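Local atomic coordinates of gluconate kinase (PDB entry 3LL3), a protein that probably phosphorylates gluconate or a related sugar substrate at the expense of ATP, as an FGGY-family kinase, and binds D-xylulose and ATP. Residues 172-177 / 235-240; 76-81 / 155-160; 185-190 / 282-287. All blocks are in the same frame, centred on the assembly; numbering follows the deposited sequence.

Interaction 1: 172-177 / 235-240. With XUL (D-xylulose), chain E.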
# COMPACT_ATOMS: atom_id res chain seq x y z
N ASP A 172 21.50 -13.09 36.34
CA ASP A 172 22.20 -11.82 36.40
C ASP A 172 21.18 -10.70 36.26
O ASP A 172 20.06 -10.93 35.80
CB ASP A 172 23.25 -11.69 35.29
CG ASP A 172 22.62 -11.55 33.92
OD1 ASP A 172 22.61 -10.43 33.36
OD2 ASP A 172 22.12 -12.57 33.40
N THR A 173 21.57 -9.50 36.65
CA THR A 173 20.72 -8.33 36.57
C THR A 173 20.09 -8.14 35.17
O THR A 173 18.92 -7.83 35.08
CB THR A 173 21.52 -7.06 36.91
OG1 THR A 173 22.14 -7.22 38.20
CG2 THR A 173 20.61 -5.86 36.91
N THR A 174 20.86 -8.32 34.08
CA THR A 174 20.32 -8.02 32.74
C THR A 174 19.24 -9.02 32.35
O THR A 174 18.35 -8.72 31.56
CB THR A 174 21.40 -8.02 31.62
OG1 THR A 174 21.72 -9.37 31.27
CG2 THR A 174 22.66 -7.30 32.07
N MSE A 175 19.33 -10.22 32.92
CA MSE A 175 18.34 -11.25 32.62
C MSE A 175 17.09 -11.07 33.49
O MSE A 175 15.97 -11.29 33.04
CB MSE A 175 18.95 -12.64 32.80
CG MSE A 175 18.07 -13.76 32.29
SE MSE A 175 17.73 -13.75 30.37
CE MSE A 175 19.58 -13.99 29.74
N ALA A 176 17.28 -10.67 34.75
CA ALA A 176 16.16 -10.32 35.62
C ALA A 176 15.41 -9.14 34.98
O ALA A 176 14.18 -9.03 35.10
CB ALA A 176 16.67 -9.95 37.00
N ALA A 177 16.16 -8.29 34.27
CA ALA A 177 15.60 -7.14 33.59
C ALA A 177 14.60 -7.53 32.50
O ALA A 177 13.74 -6.72 32.14
CB ALA A 177 16.71 -6.22 33.02
N LEU A 235 28.68 -16.08 35.16
CA LEU A 235 27.24 -15.98 35.12
C LEU A 235 26.72 -15.49 33.75
O LEU A 235 25.77 -16.05 33.20
CB LEU A 235 26.74 -15.09 36.25
CG LEU A 235 25.22 -15.01 36.36
CD1 LEU A 235 24.59 -16.43 36.44
CD2 LEU A 235 24.80 -14.12 37.54
N GLY A 236 27.34 -14.46 33.20
CA GLY A 236 26.93 -13.98 31.89
C GLY A 236 25.75 -13.03 31.91
O GLY A 236 25.42 -12.49 32.95
N ALA A 237 25.12 -12.82 30.75
CA ALA A 237 24.11 -11.79 30.59
C ALA A 237 23.20 -12.06 29.39
O ALA A 237 23.30 -13.09 28.74
CB ALA A 237 24.75 -10.42 30.46
N SER A 238 22.31 -11.12 29.12
CA SER A 238 21.33 -11.26 28.05
C SER A 238 21.95 -10.98 26.67
O SER A 238 22.94 -10.24 26.56
CB SER A 238 20.19 -10.28 28.29
OG SER A 238 20.65 -8.94 28.15
N ASP A 239 21.35 -11.53 25.62
CA ASP A 239 21.85 -11.30 24.26
C ASP A 239 21.74 -9.82 23.89
O ASP A 239 22.61 -9.26 23.22
CB ASP A 239 21.08 -12.17 23.26
CG ASP A 239 19.57 -12.01 23.36
OD1 ASP A 239 19.09 -11.17 24.16
OD2 ASP A 239 18.83 -12.72 22.63
N GLY A 240 20.67 -9.17 24.35
CA GLY A 240 20.47 -7.75 24.10
C GLY A 240 21.57 -6.86 24.66
O GLY A 240 22.10 -5.99 23.96
C1 XUL E . 15.57 -8.17 23.52
C2 XUL E . 14.10 -8.60 23.39
C3 XUL E . 13.73 -9.88 22.59
C4 XUL E . 14.90 -10.82 22.25
C5 XUL E . 15.46 -11.59 23.47
O1 XUL E . 15.76 -6.94 22.86
O2 XUL E . 13.23 -7.91 23.88
O3 XUL E . 13.15 -9.51 21.36
O4 XUL E . 14.43 -11.75 21.30
O5 XUL E . 16.11 -12.77 23.07
O HOH W 1 19.06 -6.92 29.32
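T174 and M175 of the short helix 173-176 lie across from A237 and S238 at the end of strand 232-238, with the CA atoms of M175 and S238 5.5 Å apart. In this actin-like N-terminal domain of the FGGY fold, strand 232-238 belongs to the central mixed sheet and runs directly into helix 239-245, and two N-cap residues, D172 and S238, are joined at this junction through the hydroxyl of T174. It accepts the backbone N-H of S238, with S238 N 2.8 Å from T174 OG1, and donates its own proton in a short hydrogen bond to D172 OD1, which takes it on the syn lone pair at 2.5 Å from T174 OG1. D172 OD1 also caps T174 N and M175 N through weak bonds, helped by a chi1 of 69° that sets CG between the backbone N and the carbonyl carbon. D172 OD2 lies 3.3 Å from G236 O with no proton between them, which is probably unfavourable; the salt bridge from K158 NZ to this buried carboxylate is likely to offset it. Carbon contacts accompany the polar link. L235 CD2 rests 3.7 Å from D172 CA, and the selenomethionine side chain of M175, bent at chi2 and chi3, brings M175 CE to 3.7 Å from S238 CA. A water bridges T174 O and S238 OG. One residue beyond the strand, the first turn of the helix faces the sugar: D-xylulose O5 donates to D239 OD2 at 2.8 Å.

Interaction 2: 76-81 / 155-160. With XUL (D-xylulose), chain E.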
# COMPACT_ATOMS: atom_id res chain seq x y z
N TRP A 76 28.34 -16.85 29.27
CA TRP A 76 27.03 -17.11 28.69
C TRP A 76 26.33 -15.86 28.17
O TRP A 76 26.29 -14.84 28.86
CB TRP A 76 26.13 -17.83 29.71
CG TRP A 76 26.76 -19.09 30.18
CD1 TRP A 76 27.62 -19.24 31.23
CD2 TRP A 76 26.59 -20.40 29.61
NE1 TRP A 76 28.01 -20.56 31.35
CE2 TRP A 76 27.38 -21.29 30.37
CE3 TRP A 76 25.84 -20.90 28.54
CZ2 TRP A 76 27.44 -22.65 30.09
CZ3 TRP A 76 25.91 -22.25 28.26
CH2 TRP A 76 26.71 -23.11 29.03
N SER A 77 25.83 -15.95 26.94
CA SER A 77 24.90 -14.99 26.38
C SER A 77 23.63 -15.78 26.09
O SER A 77 23.70 -16.95 25.69
CB SER A 77 25.46 -14.39 25.09
OG SER A 77 24.49 -13.58 24.45
N SER A 78 22.46 -15.20 26.35
CA SER A 78 21.23 -15.98 26.28
C SER A 78 20.03 -15.18 25.77
O SER A 78 19.91 -13.99 26.07
CB SER A 78 20.92 -16.56 27.67
OG SER A 78 19.66 -17.21 27.69
N GLN A 79 19.15 -15.84 25.02
CA GLN A 79 17.84 -15.31 24.70
C GLN A 79 17.18 -14.81 25.98
O GLN A 79 17.50 -15.26 27.07
CB GLN A 79 16.97 -16.41 24.10
CG GLN A 79 16.68 -17.52 25.10
CD GLN A 79 16.00 -18.73 24.47
OE1 GLN A 79 16.67 -19.65 23.99
NE2 GLN A 79 14.68 -18.74 24.51
N MSE A 80 16.26 -13.86 25.83
CA MSE A 80 15.58 -13.24 26.96
C MSE A 80 14.13 -13.68 27.07
O MSE A 80 13.58 -14.23 26.13
CB MSE A 80 15.62 -11.73 26.81
CG MSE A 80 17.01 -11.16 26.76
SE MSE A 80 17.01 -9.20 26.72
CE MSE A 80 16.61 -8.89 28.64
N HIS A 81 13.55 -13.45 28.24
CA HIS A 81 12.11 -13.56 28.45
C HIS A 81 11.61 -15.00 28.53
O HIS A 81 10.40 -15.23 28.60
CB HIS A 81 11.34 -12.81 27.35
CG HIS A 81 11.88 -11.45 27.03
ND1 HIS A 81 12.05 -10.47 27.99
CD2 HIS A 81 12.26 -10.89 25.86
CE1 HIS A 81 12.54 -9.38 27.42
NE2 HIS A 81 12.67 -9.61 26.13
N ILE A 155 12.18 -19.89 36.41
CA ILE A 155 13.51 -19.51 35.93
C ILE A 155 13.53 -19.36 34.43
O ILE A 155 12.53 -19.63 33.76
CB ILE A 155 14.56 -20.58 36.32
CG1 ILE A 155 14.24 -21.90 35.63
CG2 ILE A 155 14.64 -20.76 37.85
CD1 ILE A 155 15.15 -23.07 36.09
N GLY A 156 14.67 -18.95 33.90
CA GLY A 156 14.86 -18.89 32.46
C GLY A 156 15.85 -19.94 32.03
O GLY A 156 16.49 -20.58 32.87
N ILE A 157 16.00 -20.12 30.72
CA ILE A 157 16.90 -21.14 30.18
C ILE A 157 18.36 -20.95 30.61
O ILE A 157 19.08 -21.94 30.80
CB ILE A 157 16.82 -21.20 28.64
CG1 ILE A 157 17.65 -22.38 28.12
CG2 ILE A 157 17.33 -19.89 28.04
CD1 ILE A 157 17.03 -23.73 28.42
N LYS A 158 18.83 -19.72 30.73
CA LYS A 158 20.20 -19.56 31.18
C LYS A 158 20.37 -20.10 32.62
O LYS A 158 21.33 -20.81 32.90
CB LYS A 158 20.75 -18.14 31.03
CG LYS A 158 22.18 -17.99 31.60
CD LYS A 158 22.91 -16.73 31.07
CE LYS A 158 22.43 -15.44 31.77
NZ LYS A 158 23.02 -15.30 33.15
N GLU A 159 19.43 -19.76 33.50
CA GLU A 159 19.43 -20.27 34.88
C GLU A 159 19.37 -21.80 34.90
O GLU A 159 20.08 -22.45 35.65
CB GLU A 159 18.24 -19.71 35.67
CG GLU A 159 18.31 -18.22 35.95
CD GLU A 159 18.09 -17.42 34.68
OE1 GLU A 159 17.07 -17.70 34.01
OE2 GLU A 159 18.95 -16.56 34.35
N TYR A 160 18.50 -22.36 34.06
CA TYR A 160 18.36 -23.80 33.96
C TYR A 160 19.70 -24.47 33.66
O TYR A 160 20.11 -25.39 34.37
CB TYR A 160 17.36 -24.18 32.87
CG TYR A 160 17.25 -25.68 32.72
CD1 TYR A 160 16.66 -26.45 33.70
CD2 TYR A 160 17.77 -26.34 31.60
CE1 TYR A 160 16.58 -27.83 33.59
CE2 TYR A 160 17.68 -27.72 31.47
CZ TYR A 160 17.09 -28.46 32.47
OH TYR A 160 17.01 -29.83 32.34
C1 XUL E . 15.57 -8.17 23.52
C2 XUL E . 14.10 -8.60 23.39
C3 XUL E . 13.73 -9.88 22.59
C4 XUL E . 14.90 -10.82 22.25
C5 XUL E . 15.46 -11.59 23.47
O1 XUL E . 15.76 -6.94 22.86
O2 XUL E . 13.23 -7.91 23.88
O3 XUL E . 13.15 -9.51 21.36
O4 XUL E . 14.43 -11.75 21.30
O5 XUL E . 16.11 -12.77 23.07
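K158, S78 and I157 carry the contact between the start of helix 157-166 and the end of strand 70-78, a helix-on-sheet packing within the actin-like N-terminal domain. No hydrogen bond crosses between the two segments. The aliphatic part of K158 lies against the strand: K158 CB is 3.6 Å from S78 OG, and further out K158 CD comes to 3.7 Å from W76 CB. Past CD the chain bends at chi3 and chi4, and the buried ammonium ends on the neighbouring strand, where NZ is hydrogen-bonded to L235 O. M175 of helix 173-176 packs on both S78 and K158.

The S78 hydroxyl faces carbon on the helix side. S78 OG, anti to its backbone N (chi1 174°), has I157 CG2 at 3.6 Å as well as the lysine CB. Its proton is used within its own segment: S78 OG donates to Q79 O at 3.0 Å, in the carbonyl plane and on a lone pair, which satisfies the buried hydroxyl and ties the strand end to the loop that follows. I157 CG2 also lies 3.8 Å from Q79 CG, and the side chains of I157 and Q79 cross at about a right angle. At the helix start, S82 OG is bonded to I157 N.

The loop leaving the strand reaches D-xylulose. M80 N donates to sugar O5 at 3.0 Å with an N-H...O angle of 163°. The H81 ring has M80 CB 3.5 Å above its plane, over the centre, and at the ring edge H81 NE2 donates to sugar O2 at 2.9 Å.

Interaction 3: 185-190 / 282-287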
# COMPACT_ATOMS: atom_id res chain seq x y z
N LYS A 185 14.19 0.96 40.16
CA LYS A 185 14.86 1.78 41.18
C LYS A 185 15.65 0.98 42.22
O LYS A 185 16.70 1.42 42.67
CB LYS A 185 13.86 2.68 41.90
CG LYS A 185 13.47 3.92 41.12
CD LYS A 185 12.18 4.51 41.69
CE LYS A 185 11.56 5.52 40.74
NZ LYS A 185 10.08 5.67 40.96
N THR A 186 15.13 -0.17 42.62
CA THR A 186 15.80 -0.97 43.65
C THR A 186 16.73 -2.01 43.04
O THR A 186 17.69 -2.44 43.68
CB THR A 186 14.78 -1.70 44.52
OG1 THR A 186 14.10 -2.69 43.74
CG2 THR A 186 13.77 -0.71 45.10
N LEU A 187 16.46 -2.39 41.79
CA LEU A 187 17.17 -3.51 41.16
C LEU A 187 17.04 -4.80 41.97
O LEU A 187 17.94 -5.65 41.98
CB LEU A 187 18.64 -3.17 40.88
CG LEU A 187 18.83 -1.91 40.02
CD1 LEU A 187 20.26 -1.74 39.56
CD2 LEU A 187 17.86 -1.92 38.82
N THR A 188 15.92 -4.95 42.66
CA THR A 188 15.52 -6.27 43.12
C THR A 188 14.05 -6.47 42.74
O THR A 188 13.44 -5.58 42.16
CB THR A 188 15.76 -6.46 44.63
OG1 THR A 188 15.52 -7.84 44.98
CG2 THR A 188 14.88 -5.52 45.43
N TRP A 189 13.48 -7.65 43.01
CA TRP A 189 12.10 -7.92 42.63
C TRP A 189 11.16 -6.89 43.23
O TRP A 189 11.35 -6.46 44.36
CB TRP A 189 11.67 -9.32 43.09
CG TRP A 189 12.63 -10.40 42.68
CD1 TRP A 189 13.30 -11.28 43.49
CD2 TRP A 189 13.06 -10.69 41.34
NE1 TRP A 189 14.10 -12.11 42.73
CE2 TRP A 189 13.97 -11.77 41.41
CE3 TRP A 189 12.73 -10.17 40.09
CZ2 TRP A 189 14.56 -12.32 40.28
CZ3 TRP A 189 13.34 -10.71 38.96
CH2 TRP A 189 14.23 -11.78 39.06
N ASP A 190 10.16 -6.46 42.45
CA ASP A 190 9.16 -5.50 42.91
C ASP A 190 8.16 -6.23 43.84
O ASP A 190 7.46 -7.14 43.39
CB ASP A 190 8.44 -4.89 41.71
CG ASP A 190 7.53 -3.75 42.09
OD1 ASP A 190 7.97 -2.59 41.97
OD2 ASP A 190 6.38 -4.00 42.53
N CYS A 282 13.33 -0.54 28.99
CA CYS A 282 14.48 -0.12 29.78
C CYS A 282 14.87 -1.28 30.70
O CYS A 282 14.15 -1.60 31.65
CB CYS A 282 14.18 1.15 30.58
SG CYS A 282 15.45 1.65 31.78
N TYR A 283 16.00 -1.93 30.38
CA TYR A 283 16.47 -3.12 31.09
C TYR A 283 17.78 -2.79 31.81
O TYR A 283 18.83 -2.62 31.16
CB TYR A 283 16.76 -4.30 30.13
CG TYR A 283 15.58 -4.78 29.29
CD1 TYR A 283 14.27 -4.63 29.73
CD2 TYR A 283 15.80 -5.43 28.08
CE1 TYR A 283 13.20 -5.09 28.97
CE2 TYR A 283 14.74 -5.88 27.30
CZ TYR A 283 13.44 -5.71 27.76
OH TYR A 283 12.37 -6.16 27.02
N PRO A 284 17.73 -2.71 33.15
CA PRO A 284 18.95 -2.43 33.92
C PRO A 284 20.07 -3.44 33.66
O PRO A 284 19.79 -4.62 33.42
CB PRO A 284 18.47 -2.55 35.38
CG PRO A 284 17.01 -2.29 35.35
CD PRO A 284 16.52 -2.77 33.99
N ALA A 285 21.32 -2.99 33.73
CA ALA A 285 22.48 -3.87 33.69
C ALA A 285 23.20 -3.83 35.05
O ALA A 285 23.75 -4.82 35.53
CB ALA A 285 23.43 -3.44 32.55
N ASP A 286 23.18 -2.65 35.66
CA ASP A 286 23.63 -2.46 37.04
C ASP A 286 23.18 -1.07 37.44
O ASP A 286 22.37 -0.45 36.73
CB ASP A 286 25.15 -2.61 37.16
CG ASP A 286 25.90 -1.70 36.21
OD1 ASP A 286 25.79 -0.46 36.33
OD2 ASP A 286 26.60 -2.23 35.33
N LYS A 287 23.68 -0.58 38.56
CA LYS A 287 23.12 0.66 39.10
C LYS A 287 23.32 1.88 38.21
O LYS A 287 22.56 2.84 38.28
CB LYS A 287 23.64 0.94 40.51
CG LYS A 287 22.85 0.24 41.60
CD LYS A 287 21.38 0.65 41.58
CE LYS A 287 21.19 2.11 41.94
NZ LYS A 287 19.78 2.35 42.36
O HOH W 2 19.63 -0.05 43.99
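L187 reaches from the loop before helix 191-197 to P284 and K287, using one methyl for each. L187 CD2 packs on the proline ring at 3.6 Å from P284 CB, while L187 CD1 presses against the lysine chain, 3.3 Å from K287 CD, tighter than a usual van der Waals contact. CD1 also touches the backbone carbonyl carbon of D286. The K287 chain is bent at chi2 and chi3, which sets CD against L187 CD1 as the two side chains cross obliquely; NZ ends near the 185-190 loop. There K287 NZ makes a weak bond to K185 O at 3.2 Å, and a water that donates to T186 O accepts from K287 NZ at 2.9 Å. An alanine in place of this leucine would probably open a gap over P284 and leave the aliphatic part of K287 freer to turn.

Local bonds position these groups. An ST turn, with T188 N donating to T186 OG1 at 3.1 Å, shapes the loop around L187, whose own backbone is in the left-handed helical region (phi 57°). On the other side D286 OD1 is bonded to T288 N and H289 ND1, just after the chain turns its corner at A285. Y290 of strand 289-296 packs on both L187 and P284. The contact thus joins the N-terminal and C-terminal family regions beside Y283 of the D-xylulose pocket, in keeping with the two-domain, actin-like architecture of FGGY kinases.

From the N terminus, interaction 2 closes first, bringing residues 155-160 back onto strand 70-78 after an excursion of 73 residues, about half of them helical. Interaction 1 opens only afterwards, so the two stand in series; they meet in space because strands 70-78 and 232-238 are neighbours in one sheet, and both touch D-xylulose. Interaction 3 begins at 185-190, inside the loop that interaction 1 closes, and ends at 282-287, beyond it, so these two cross. Their segments touch where A177 meets Y283 and A176 meets W189. Y283 also packs on M80 and H81, linking interactions 2 and 3. Together they connect the N-terminal sheet, helices 157-166 and 173-176 and loop 185-190 with strand 281-284, at the edge of the C-terminal sheet.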